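Local coordinates for protein cytochrome (Paracoccus pantotrophus, PDB 2XTS) that probably transfers electrons through heme c, as the N-terminal part of the cytochrome subunit SoxD of the sulfane dehydrogenase SoxCD, which oxidises protein-bound sulfur, at residues Lys77-Gly80 / Ser81-Tyr85; Tyr90-His94 / Arg95-Phe99; Thr114-Leu117 / Leu118-Asn121. One frame throughout, in Å; residues are numbered along the deposited sequence.

Contact 1: residues Lys77-Gly80 / Ser81-Tyr85; sequences KTIG and SYWPY. With HEC (heme c), chain U.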
loop_
_atom_site.group_PDB
_atom_site.type_symbol
_atom_site.label_atom_id
_atom_site.label_comp_id
_atom_site.label_asym_id
_atom_site.label_seq_id
_atom_site.Cartn_x
_atom_site.Cartn_y
_atom_site.Cartn_z
ATOM N N LYS D 77 -34.314 -21.315 -2.639
ATOM C CA LYS D 77 -34.536 -20.422 -1.515
ATOM C C LYS D 77 -35.184 -19.145 -2.004
ATOM O O LYS D 77 -34.568 -18.378 -2.749
ATOM C CB LYS D 77 -33.197 -20.112 -0.850
ATOM C CG LYS D 77 -32.518 -21.355 -0.255
ATOM C CD LYS D 77 -31.007 -21.255 -0.188
ATOM C CE LYS D 77 -30.546 -20.220 0.803
ATOM N NZ LYS D 77 -29.068 -20.111 0.841
ATOM N N THR D 78 -36.427 -18.945 -1.586
ATOM C CA THR D 78 -37.218 -17.817 -2.058
ATOM C C THR D 78 -37.883 -17.155 -0.849
ATOM O O THR D 78 -37.812 -17.637 0.286
ATOM C CB THR D 78 -38.331 -18.265 -3.020
ATOM O OG1 THR D 78 -39.338 -18.993 -2.298
ATOM C CG2 THR D 78 -37.773 -19.086 -4.179
ATOM N N ILE D 79 -38.561 -16.048 -1.086
ATOM C CA ILE D 79 -39.354 -15.417 -0.041
ATOM C C ILE D 79 -40.209 -16.444 0.689
ATOM O O ILE D 79 -40.180 -16.535 1.912
ATOM C CB ILE D 79 -40.249 -14.295 -0.620
ATOM C CG1 ILE D 79 -39.411 -13.145 -1.181
ATOM C CG2 ILE D 79 -41.228 -13.808 0.428
ATOM C CD1 ILE D 79 -40.225 -12.101 -1.932
ATOM N N GLY D 80 -40.952 -17.239 -0.076
ATOM C CA GLY D 80 -41.871 -18.199 0.512
ATOM C C GLY D 80 -41.216 -19.415 1.137
ATOM O O GLY D 80 -41.651 -19.884 2.167
ATOM N N SER D 81 -40.161 -19.932 0.524
ATOM C CA SER D 81 -39.536 -21.156 1.020
ATOM C C SER D 81 -38.532 -20.929 2.125
ATOM O O SER D 81 -38.213 -21.846 2.855
ATOM C CB SER D 81 -38.847 -21.921 -0.109
ATOM O OG SER D 81 -37.634 -21.311 -0.480
ATOM N N TYR D 82 -38.011 -19.710 2.220
ATOM C CA TYR D 82 -36.818 -19.432 3.029
ATOM C C TYR D 82 -36.843 -18.182 3.906
ATOM O O TYR D 82 -36.261 -18.200 4.990
ATOM C CB TYR D 82 -35.582 -19.404 2.144
ATOM C CG TYR D 82 -34.253 -19.356 2.861
ATOM C CD1 TYR D 82 -33.824 -20.424 3.622
ATOM C CD2 TYR D 82 -33.393 -18.283 2.715
ATOM C CE1 TYR D 82 -32.587 -20.389 4.272
ATOM C CE2 TYR D 82 -32.168 -18.254 3.332
ATOM C CZ TYR D 82 -31.764 -19.307 4.120
ATOM O OH TYR D 82 -30.523 -19.335 4.726
ATOM N N TRP D 83 -37.415 -17.085 3.431
ATOM C CA TRP D 83 -37.277 -15.855 4.227
ATOM C C TRP D 83 -38.059 -15.949 5.528
ATOM O O TRP D 83 -39.158 -16.502 5.561
ATOM C CB TRP D 83 -37.747 -14.614 3.469
ATOM C CG TRP D 83 -36.900 -14.212 2.287
ATOM C CD1 TRP D 83 -36.130 -15.009 1.466
ATOM C CD2 TRP D 83 -36.774 -12.885 1.784
ATOM N NE1 TRP D 83 -35.550 -14.242 0.493
ATOM C CE2 TRP D 83 -35.955 -12.942 0.643
ATOM C CE3 TRP D 83 -37.310 -11.659 2.172
ATOM C CZ2 TRP D 83 -35.605 -11.808 -0.072
ATOM C CZ3 TRP D 83 -36.986 -10.538 1.442
ATOM C CH2 TRP D 83 -36.144 -10.624 0.333
ATOM N N PRO D 84 -37.530 -15.363 6.598
ATOM C CA PRO D 84 -38.240 -15.459 7.870
ATOM C C PRO D 84 -39.358 -14.428 8.083
ATOM O O PRO D 84 -40.339 -14.746 8.764
ATOM C CB PRO D 84 -37.118 -15.292 8.902
ATOM C CG PRO D 84 -36.120 -14.432 8.187
ATOM C CD PRO D 84 -36.157 -14.846 6.751
ATOM N N TYR D 85 -39.184 -13.207 7.565
ATOM C CA TYR D 85 -40.058 -12.071 7.908
ATOM C C TYR D 85 -40.530 -11.295 6.691
ATOM O O TYR D 85 -39.758 -11.018 5.764
ATOM C CB TYR D 85 -39.301 -11.079 8.822
ATOM C CG TYR D 85 -38.705 -11.737 10.047
ATOM C CD1 TYR D 85 -39.530 -12.363 10.980
ATOM C CD2 TYR D 85 -37.332 -11.782 10.264
ATOM C CE1 TYR D 85 -38.996 -13.036 12.077
ATOM C CE2 TYR D 85 -36.804 -12.415 11.371
ATOM C CZ TYR D 85 -37.629 -13.043 12.258
ATOM O OH TYR D 85 -37.086 -13.684 13.350
HETATM FE FE HEC U . -35.538 -7.476 -8.263
HETATM C CHA HEC U . -33.436 -9.085 -6.133
HETATM C CHB HEC U . -38.036 -7.726 -6.008
HETATM C CHC HEC U . -37.473 -5.557 -10.240
HETATM C CHD HEC U . -33.272 -7.759 -10.732
HETATM N NA HEC U . -35.699 -8.250 -6.443
HETATM C C1A HEC U . -34.734 -8.949 -5.748
HETATM C C2A HEC U . -35.300 -9.467 -4.504
HETATM C C3A HEC U . -36.590 -9.093 -4.466
HETATM C C4A HEC U . -36.842 -8.321 -5.680
HETATM C CMA HEC U . -37.620 -9.357 -3.355
HETATM C CAA HEC U . -34.517 -10.305 -3.464
HETATM C CBA HEC U . -34.487 -11.788 -3.844
HETATM C CGA HEC U . -33.811 -12.664 -2.836
HETATM O O1A HEC U . -32.908 -12.199 -2.155
HETATM O O2A HEC U . -34.244 -13.841 -2.780
HETATM N NB HEC U . -37.372 -6.750 -8.117
HETATM C C1B HEC U . -38.259 -6.933 -7.098
HETATM C C2B HEC U . -39.397 -6.060 -7.332
HETATM C C3B HEC U . -39.243 -5.473 -8.502
HETATM C C4B HEC U . -37.967 -5.869 -9.014
HETATM C CMB HEC U . -40.642 -6.097 -6.404
HETATM C CAB HEC U . -40.183 -4.459 -9.167
HETATM C CBB HEC U . -40.480 -3.292 -8.192
HETATM N NC HEC U . -35.409 -6.780 -10.135
HETATM C C1C HEC U . -36.332 -6.018 -10.812
HETATM C C2C HEC U . -35.868 -5.771 -12.145
HETATM C C3C HEC U . -34.722 -6.436 -12.277
HETATM C C4C HEC U . -34.417 -7.076 -11.020
HETATM C CMC HEC U . -36.654 -4.991 -13.228
HETATM C CAC HEC U . -33.837 -6.602 -13.507
HETATM C CBC HEC U . -33.386 -5.446 -14.344
HETATM N ND HEC U . -33.701 -8.241 -8.401
HETATM C C1D HEC U . -32.873 -8.181 -9.498
HETATM C C2D HEC U . -31.566 -8.662 -9.205
HETATM C C3D HEC U . -31.623 -9.043 -7.797
HETATM C C4D HEC U . -32.955 -8.801 -7.376
HETATM C CMD HEC U . -30.322 -8.747 -10.075
HETATM C CAD HEC U . -30.462 -9.583 -6.981
HETATM C CBD HEC U . -29.720 -8.411 -6.336
HETATM C CGD HEC U . -28.551 -8.837 -5.510
HETATM O O1D HEC U . -28.397 -10.043 -5.226
HETATM O O2D HEC U . -27.841 -7.933 -5.011
HETATM O O HOH W 1 -33.865 -16.079 -1.332
HETATM O O HOH W 2 -40.769 -18.415 4.508
#
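T78 and S81 form a capping box at the start of the short helix 79-82, an example of how two hydroxyls can hold a helix turn that its backbone bonds only weakly. The S81 hydroxyl sits between its own N and carbonyl carbon (chi1 76°), a position that turns it back to accept from T78 N, 2.9 Å from S81 OG. In return S81 N donates to T78 OG1 over 3.1 Å. Each hydroxyl also has a bond beyond the turn, T78 OG1 with G65 O and S81 OG with V76 O. T78 O takes two donors, the backbone N of Y82 and that of W83.

W83 lays its indole against I79: the CA of I79 is 3.7 Å from the centroid of the five-membered ring, a CH-pi contact, and I79 CG1 covers the same face. At the indole edge, W83 CZ2 lies 3.4 Å from the propionate carbon CGA of heme c. Replacing W83 with an alanine would probably leave the water at its NE1 without an indole donor and open a gap between I79 and CGA.

K77 runs alongside Y82, and a bend at chi3 (68°) brings its CE over the ring face, 3.7 Å from the Y82 centroid, while Y82 OH bonds T247 of the sulfite dehydrogenase chain. The bridging water accepts from W83 NE1 at 3.1 Å and donates to both K77 O and propionate O2A, so within this turn the propionate oxygen is met by a water and not directly by a charged group.

Contact 2: residues Tyr90-His94 / Arg95-Phe99; sequences YDYVH and RSMPF. With HEC (heme c), chain U.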
loop_
_atom_site.group_PDB
_atom_site.type_symbol
_atom_site.label_atom_id
_atom_site.label_comp_id
_atom_site.label_asym_id
_atom_site.label_seq_id
_atom_site.Cartn_x
_atom_site.Cartn_y
_atom_site.Cartn_z
ATOM N N TYR D 90 -40.895 -5.901 2.234
ATOM C CA TYR D 90 -41.294 -4.534 2.064
ATOM C C TYR D 90 -40.084 -3.626 1.956
ATOM O O TYR D 90 -39.961 -2.789 1.060
ATOM C CB TYR D 90 -42.196 -4.113 3.255
ATOM C CG TYR D 90 -42.741 -2.726 3.055
ATOM C CD1 TYR D 90 -41.928 -1.614 3.236
ATOM C CD2 TYR D 90 -44.061 -2.521 2.654
ATOM C CE1 TYR D 90 -42.408 -0.325 3.011
ATOM C CE2 TYR D 90 -44.544 -1.241 2.440
ATOM C CZ TYR D 90 -43.709 -0.155 2.601
ATOM O OH TYR D 90 -44.191 1.112 2.399
ATOM N N ASP D 91 -39.218 -3.749 2.942
ATOM C CA ASP D 91 -38.093 -2.840 3.067
ATOM C C ASP D 91 -37.148 -2.905 1.879
ATOM O O ASP D 91 -36.795 -1.884 1.321
ATOM C CB ASP D 91 -37.412 -3.192 4.400
ATOM C CG ASP D 91 -36.306 -2.252 4.815
ATOM O OD1 ASP D 91 -35.979 -1.300 4.082
ATOM O OD2 ASP D 91 -35.757 -2.505 5.914
ATOM N N TYR D 92 -36.731 -4.109 1.526
ATOM C CA TYR D 92 -35.795 -4.284 0.449
ATOM C C TYR D 92 -36.406 -3.783 -0.873
ATOM O O TYR D 92 -35.740 -3.104 -1.657
ATOM C CB TYR D 92 -35.375 -5.754 0.332
ATOM C CG TYR D 92 -34.384 -6.016 -0.781
ATOM C CD1 TYR D 92 -33.043 -5.601 -0.678
ATOM C CD2 TYR D 92 -34.775 -6.601 -1.974
ATOM C CE1 TYR D 92 -32.140 -5.827 -1.713
ATOM C CE2 TYR D 92 -33.859 -6.824 -2.971
ATOM C CZ TYR D 92 -32.546 -6.430 -2.843
ATOM O OH TYR D 92 -31.686 -6.701 -3.876
ATOM N N VAL D 93 -37.655 -4.161 -1.153
ATOM C CA VAL D 93 -38.293 -3.720 -2.390
ATOM C C VAL D 93 -38.345 -2.195 -2.444
ATOM O O VAL D 93 -38.018 -1.574 -3.453
ATOM C CB VAL D 93 -39.696 -4.352 -2.558
ATOM C CG1 VAL D 93 -40.471 -3.654 -3.655
ATOM C CG2 VAL D 93 -39.586 -5.848 -2.842
ATOM N N HIS D 94 -38.800 -1.595 -1.352
ATOM C CA HIS D 94 -38.959 -0.150 -1.304
ATOM C C HIS D 94 -37.637 0.589 -1.538
ATOM O O HIS D 94 -37.602 1.617 -2.215
ATOM C CB HIS D 94 -39.562 0.235 0.059
ATOM C CG HIS D 94 -40.017 1.652 0.158
ATOM N ND1 HIS D 94 -41.179 2.096 -0.432
ATOM C CD2 HIS D 94 -39.496 2.712 0.815
ATOM C CE1 HIS D 94 -41.345 3.380 -0.164
ATOM N NE2 HIS D 94 -40.335 3.779 0.583
ATOM N N ARG D 95 -36.567 0.073 -0.944
ATOM C CA ARG D 95 -35.263 0.741 -0.939
ATOM C C ARG D 95 -34.403 0.474 -2.149
ATOM O O ARG D 95 -33.611 1.327 -2.513
ATOM C CB ARG D 95 -34.507 0.335 0.336
ATOM C CG ARG D 95 -33.116 0.943 0.502
ATOM C CD ARG D 95 -33.081 2.450 0.629
ATOM N NE ARG D 95 -31.736 2.928 0.917
ATOM C CZ ARG D 95 -30.775 3.021 0.009
ATOM N NH1 ARG D 95 -31.021 2.687 -1.240
ATOM N NH2 ARG D 95 -29.563 3.441 0.353
ATOM N N SER D 96 -34.571 -0.698 -2.763
ATOM C CA SER D 96 -33.550 -1.241 -3.652
ATOM C C SER D 96 -34.031 -1.852 -4.967
ATOM O O SER D 96 -33.201 -2.236 -5.796
ATOM C CB SER D 96 -32.681 -2.257 -2.897
ATOM O OG SER D 96 -32.005 -1.626 -1.818
ATOM N N MET D 97 -35.333 -1.915 -5.192
ATOM C CA MET D 97 -35.873 -2.360 -6.468
ATOM C C MET D 97 -36.779 -1.268 -7.027
ATOM O O MET D 97 -37.208 -0.390 -6.295
ATOM C CB MET D 97 -36.614 -3.700 -6.302
ATOM C CG MET D 97 -35.714 -4.856 -5.972
ATOM S SD MET D 97 -34.769 -5.429 -7.418
ATOM C CE MET D 97 -33.095 -5.491 -6.720
ATOM N N PRO D 98 -37.060 -1.302 -8.333
ATOM C CA PRO D 98 -36.443 -2.156 -9.338
ATOM C C PRO D 98 -34.937 -1.949 -9.524
ATOM O O PRO D 98 -34.432 -0.853 -9.348
ATOM C CB PRO D 98 -37.169 -1.768 -10.642
ATOM C CG PRO D 98 -38.241 -0.878 -10.281
ATOM C CD PRO D 98 -38.004 -0.338 -8.908
ATOM N N PHE D 99 -34.249 -3.019 -9.910
ATOM C CA PHE D 99 -32.804 -3.033 -10.111
ATOM C C PHE D 99 -32.463 -2.106 -11.245
ATOM O O PHE D 99 -32.892 -2.325 -12.361
ATOM C CB PHE D 99 -32.442 -4.475 -10.443
ATOM C CG PHE D 99 -30.970 -4.806 -10.459
ATOM C CD1 PHE D 99 -30.180 -4.723 -9.314
ATOM C CD2 PHE D 99 -30.391 -5.330 -11.601
ATOM C CE1 PHE D 99 -28.846 -5.099 -9.331
ATOM C CE2 PHE D 99 -29.054 -5.724 -11.605
ATOM C CZ PHE D 99 -28.290 -5.598 -10.483
HETATM FE FE HEC U . -35.538 -7.476 -8.263
HETATM C CHA HEC U . -33.436 -9.085 -6.133
HETATM C CHB HEC U . -38.036 -7.726 -6.008
HETATM C CHC HEC U . -37.473 -5.557 -10.240
HETATM C CHD HEC U . -33.272 -7.759 -10.732
HETATM N NA HEC U . -35.699 -8.250 -6.443
HETATM C C1A HEC U . -34.734 -8.949 -5.748
HETATM C C2A HEC U . -35.300 -9.467 -4.504
HETATM C C3A HEC U . -36.590 -9.093 -4.466
HETATM C C4A HEC U . -36.842 -8.321 -5.680
HETATM C CMA HEC U . -37.620 -9.357 -3.355
HETATM C CAA HEC U . -34.517 -10.305 -3.464
HETATM C CBA HEC U . -34.487 -11.788 -3.844
HETATM C CGA HEC U . -33.811 -12.664 -2.836
HETATM O O1A HEC U . -32.908 -12.199 -2.155
HETATM O O2A HEC U . -34.244 -13.841 -2.780
HETATM N NB HEC U . -37.372 -6.750 -8.117
HETATM C C1B HEC U . -38.259 -6.933 -7.098
HETATM C C2B HEC U . -39.397 -6.060 -7.332
HETATM C C3B HEC U . -39.243 -5.473 -8.502
HETATM C C4B HEC U . -37.967 -5.869 -9.014
HETATM C CMB HEC U . -40.642 -6.097 -6.404
HETATM C CAB HEC U . -40.183 -4.459 -9.167
HETATM C CBB HEC U . -40.480 -3.292 -8.192
HETATM N NC HEC U . -35.409 -6.780 -10.135
HETATM C C1C HEC U . -36.332 -6.018 -10.812
HETATM C C2C HEC U . -35.868 -5.771 -12.145
HETATM C C3C HEC U . -34.722 -6.436 -12.277
HETATM C C4C HEC U . -34.417 -7.076 -11.020
HETATM C CMC HEC U . -36.654 -4.991 -13.228
HETATM C CAC HEC U . -33.837 -6.602 -13.507
HETATM C CBC HEC U . -33.386 -5.446 -14.344
HETATM N ND HEC U . -33.701 -8.241 -8.401
HETATM C C1D HEC U . -32.873 -8.181 -9.498
HETATM C C2D HEC U . -31.566 -8.662 -9.205
HETATM C C3D HEC U . -31.623 -9.043 -7.797
HETATM C C4D HEC U . -32.955 -8.801 -7.376
HETATM C CMD HEC U . -30.322 -8.747 -10.075
HETATM C CAD HEC U . -30.462 -9.583 -6.981
HETATM C CBD HEC U . -29.720 -8.411 -6.336
HETATM C CGD HEC U . -28.551 -8.837 -5.510
HETATM O O1D HEC U . -28.397 -10.043 -5.226
HETATM O O2D HEC U . -27.841 -7.933 -5.011
HETATM O O HOH W 3 -38.560 1.513 -4.929
#
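The methionine side of the heme c pocket, as in class I cytochromes c, is built where Y92 and V93 near the end of helix 86-96 meet S96 and M97. M97 SD binds the heme iron at 2.3 Å, and H50 is the other axial ligand. A bend at chi2 (-75°) folds the M97 chain over the porphyrin, and its CE comes 3.4 Å from Y92 OH, the two side chains crossing at a slant. S96 CB lies over one face of the Y92 ring. The ring edge is turned to heme atom C1A, and Y92 CE2 comes 3.4 Å from heme C2A. Next to it, V93 CG1 packs on heme methyl CMB at 3.7 Å.

The backbone carries the ligand out of the helix: M97 N donates to V93 O over 3.2 Å, from above the carbonyl plane, and a cis peptide then leads into P98. Heme methyl CMD sits over the centre of the F99 ring. Away from the heme, R95 NE makes a salt bridge with E172 of the sulfite dehydrogenase chain. On the side of helix 107-120, H94 ND1 is hydrogen-bonded to T110 OG1, and the ring of Y90 meets that of Y111.

Contact 3: residues Thr114-Leu117 / Leu118-Asn121; sequences TAFL and LYSN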
loop_
_atom_site.group_PDB
_atom_site.type_symbol
_atom_site.label_atom_id
_atom_site.label_comp_id
_atom_site.label_asym_id
_atom_site.label_seq_id
_atom_site.Cartn_x
_atom_site.Cartn_y
_atom_site.Cartn_z
ATOM N N THR D 114 -45.964 -6.238 -2.232
ATOM C CA THR D 114 -45.746 -7.230 -1.189
ATOM C C THR D 114 -46.946 -8.180 -1.105
ATOM O O THR D 114 -46.769 -9.380 -0.997
ATOM C CB THR D 114 -45.427 -6.561 0.170
ATOM O OG1 THR D 114 -44.258 -5.748 0.038
ATOM C CG2 THR D 114 -45.138 -7.577 1.236
ATOM N N ALA D 115 -48.163 -7.652 -1.210
ATOM C CA ALA D 115 -49.352 -8.502 -1.267
ATOM C C ALA D 115 -49.292 -9.476 -2.443
ATOM O O ALA D 115 -49.596 -10.654 -2.309
ATOM C CB ALA D 115 -50.618 -7.645 -1.356
ATOM N N PHE D 116 -48.890 -8.973 -3.607
ATOM C CA PHE D 116 -48.761 -9.833 -4.794
ATOM C C PHE D 116 -47.687 -10.923 -4.610
ATOM O O PHE D 116 -47.853 -12.047 -5.070
ATOM C CB PHE D 116 -48.426 -8.985 -6.036
ATOM C CG PHE D 116 -48.173 -9.800 -7.260
ATOM C CD1 PHE D 116 -49.221 -10.453 -7.886
ATOM C CD2 PHE D 116 -46.881 -9.941 -7.764
ATOM C CE1 PHE D 116 -49.010 -11.235 -8.993
ATOM C CE2 PHE D 116 -46.666 -10.744 -8.889
ATOM C CZ PHE D 116 -47.742 -11.381 -9.498
ATOM N N LEU D 117 -46.567 -10.581 -3.977
ATOM C CA LEU D 117 -45.533 -11.586 -3.704
ATOM C C LEU D 117 -46.058 -12.641 -2.721
ATOM O O LEU D 117 -45.776 -13.824 -2.862
ATOM C CB LEU D 117 -44.237 -10.923 -3.217
ATOM C CG LEU D 117 -43.490 -10.130 -4.294
ATOM C CD1 LEU D 117 -42.374 -9.369 -3.617
ATOM C CD2 LEU D 117 -42.961 -11.048 -5.389
ATOM N N LEU D 118 -46.836 -12.228 -1.724
ATOM C CA LEU D 118 -47.479 -13.218 -0.847
ATOM C C LEU D 118 -48.384 -14.142 -1.668
ATOM O O LEU D 118 -48.370 -15.347 -1.502
ATOM C CB LEU D 118 -48.294 -12.543 0.247
ATOM C CG LEU D 118 -47.490 -11.918 1.371
ATOM C CD1 LEU D 118 -48.359 -10.995 2.211
ATOM C CD2 LEU D 118 -46.821 -12.986 2.238
ATOM N N TYR D 119 -49.209 -13.565 -2.532
ATOM C CA TYR D 119 -50.109 -14.365 -3.356
ATOM C C TYR D 119 -49.336 -15.322 -4.271
ATOM O O TYR D 119 -49.684 -16.493 -4.412
ATOM C CB TYR D 119 -50.982 -13.440 -4.204
ATOM C CG TYR D 119 -51.764 -14.168 -5.275
ATOM C CD1 TYR D 119 -52.867 -14.936 -4.928
ATOM C CD2 TYR D 119 -51.363 -14.140 -6.618
ATOM C CE1 TYR D 119 -53.583 -15.625 -5.898
ATOM C CE2 TYR D 119 -52.065 -14.837 -7.575
ATOM C CZ TYR D 119 -53.176 -15.575 -7.200
ATOM O OH TYR D 119 -53.880 -16.264 -8.145
ATOM N N SER D 120 -48.258 -14.830 -4.867
ATOM C CA SER D 120 -47.464 -15.633 -5.776
ATOM C C SER D 120 -46.774 -16.818 -5.084
ATOM O O SER D 120 -46.459 -17.837 -5.713
ATOM C CB SER D 120 -46.437 -14.762 -6.471
ATOM O OG SER D 120 -47.016 -13.774 -7.288
ATOM N N ASN D 121 -46.566 -16.688 -3.780
ATOM C CA ASN D 121 -46.005 -17.738 -2.937
ATOM C C ASN D 121 -47.091 -18.599 -2.290
ATOM O O ASN D 121 -46.794 -19.443 -1.466
ATOM C CB ASN D 121 -45.102 -17.111 -1.857
ATOM C CG ASN D 121 -43.716 -16.845 -2.364
ATOM O OD1 ASN D 121 -42.892 -17.760 -2.399
ATOM N ND2 ASN D 121 -43.435 -15.598 -2.748
#
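N121, the first residue past helix 107-120, folds its side chain back onto L117 and can be followed atom by atom. Its CB lies 3.5 Å from L117 O, and its CG 3.7 Å from that same L117 O. With CG beside the backbone N (chi1 -84°), the amide turns back to L117, and ND2 donates to L117 O at 2.9 Å along a nearly straight path (N-H...O 166°). The acceptor lies close to the amide plane, although the donor stands above the plane of the carbonyl. N121 N reaches the same L117 O from the opposite face, so one oxygen is gripped twice. ND2 has a second acceptor in L63 O, and at the other branch N121 OD1 comes 3.1 Å from G80 N.

This is the last turn of the C-terminal helix of the cytochrome c fold, which packs against the N-terminal helix 35-45; F116 meets F42 there, and L117 lies against the same residue. L117 also touches V89 of helix 86-96.

One residue earlier S120 repeats the pattern with a hydroxyl. S120 N donates to F116 O over 2.8 Å, and S120 OG, set beside its own backbone N (chi1 -64°), gives its proton to that same F116 O at 2.9 Å. The two donors come from opposite faces of the carbonyl. The hydroxyl oxygen, S120 OG, also rests over one face of the F116 ring, toward its rim, 3.3 Å from F116 CZ. F116 O in turn lies at the edge of the Y119 ring.

Followed from the N terminus, the contacts come strictly in series: contact 1 caps helix 79-82, contact 2 lies near the end of helix 86-96 and contact 3 ends helix 107-120. Each closes no more than a helical turn, and none encloses or crosses another. What joins them is the tertiary fold. Contacts 1 and 2 do not touch, their nearest atoms being about 5 Å apart, yet both border heme c, at a propionate and at the iron. Contact 3 reaches both of its predecessors, through I79 CD1 against L117 CD1 and through Y90 against T114. Helix 107-120 thereby packs against both helix 79-82 and helix 86-96.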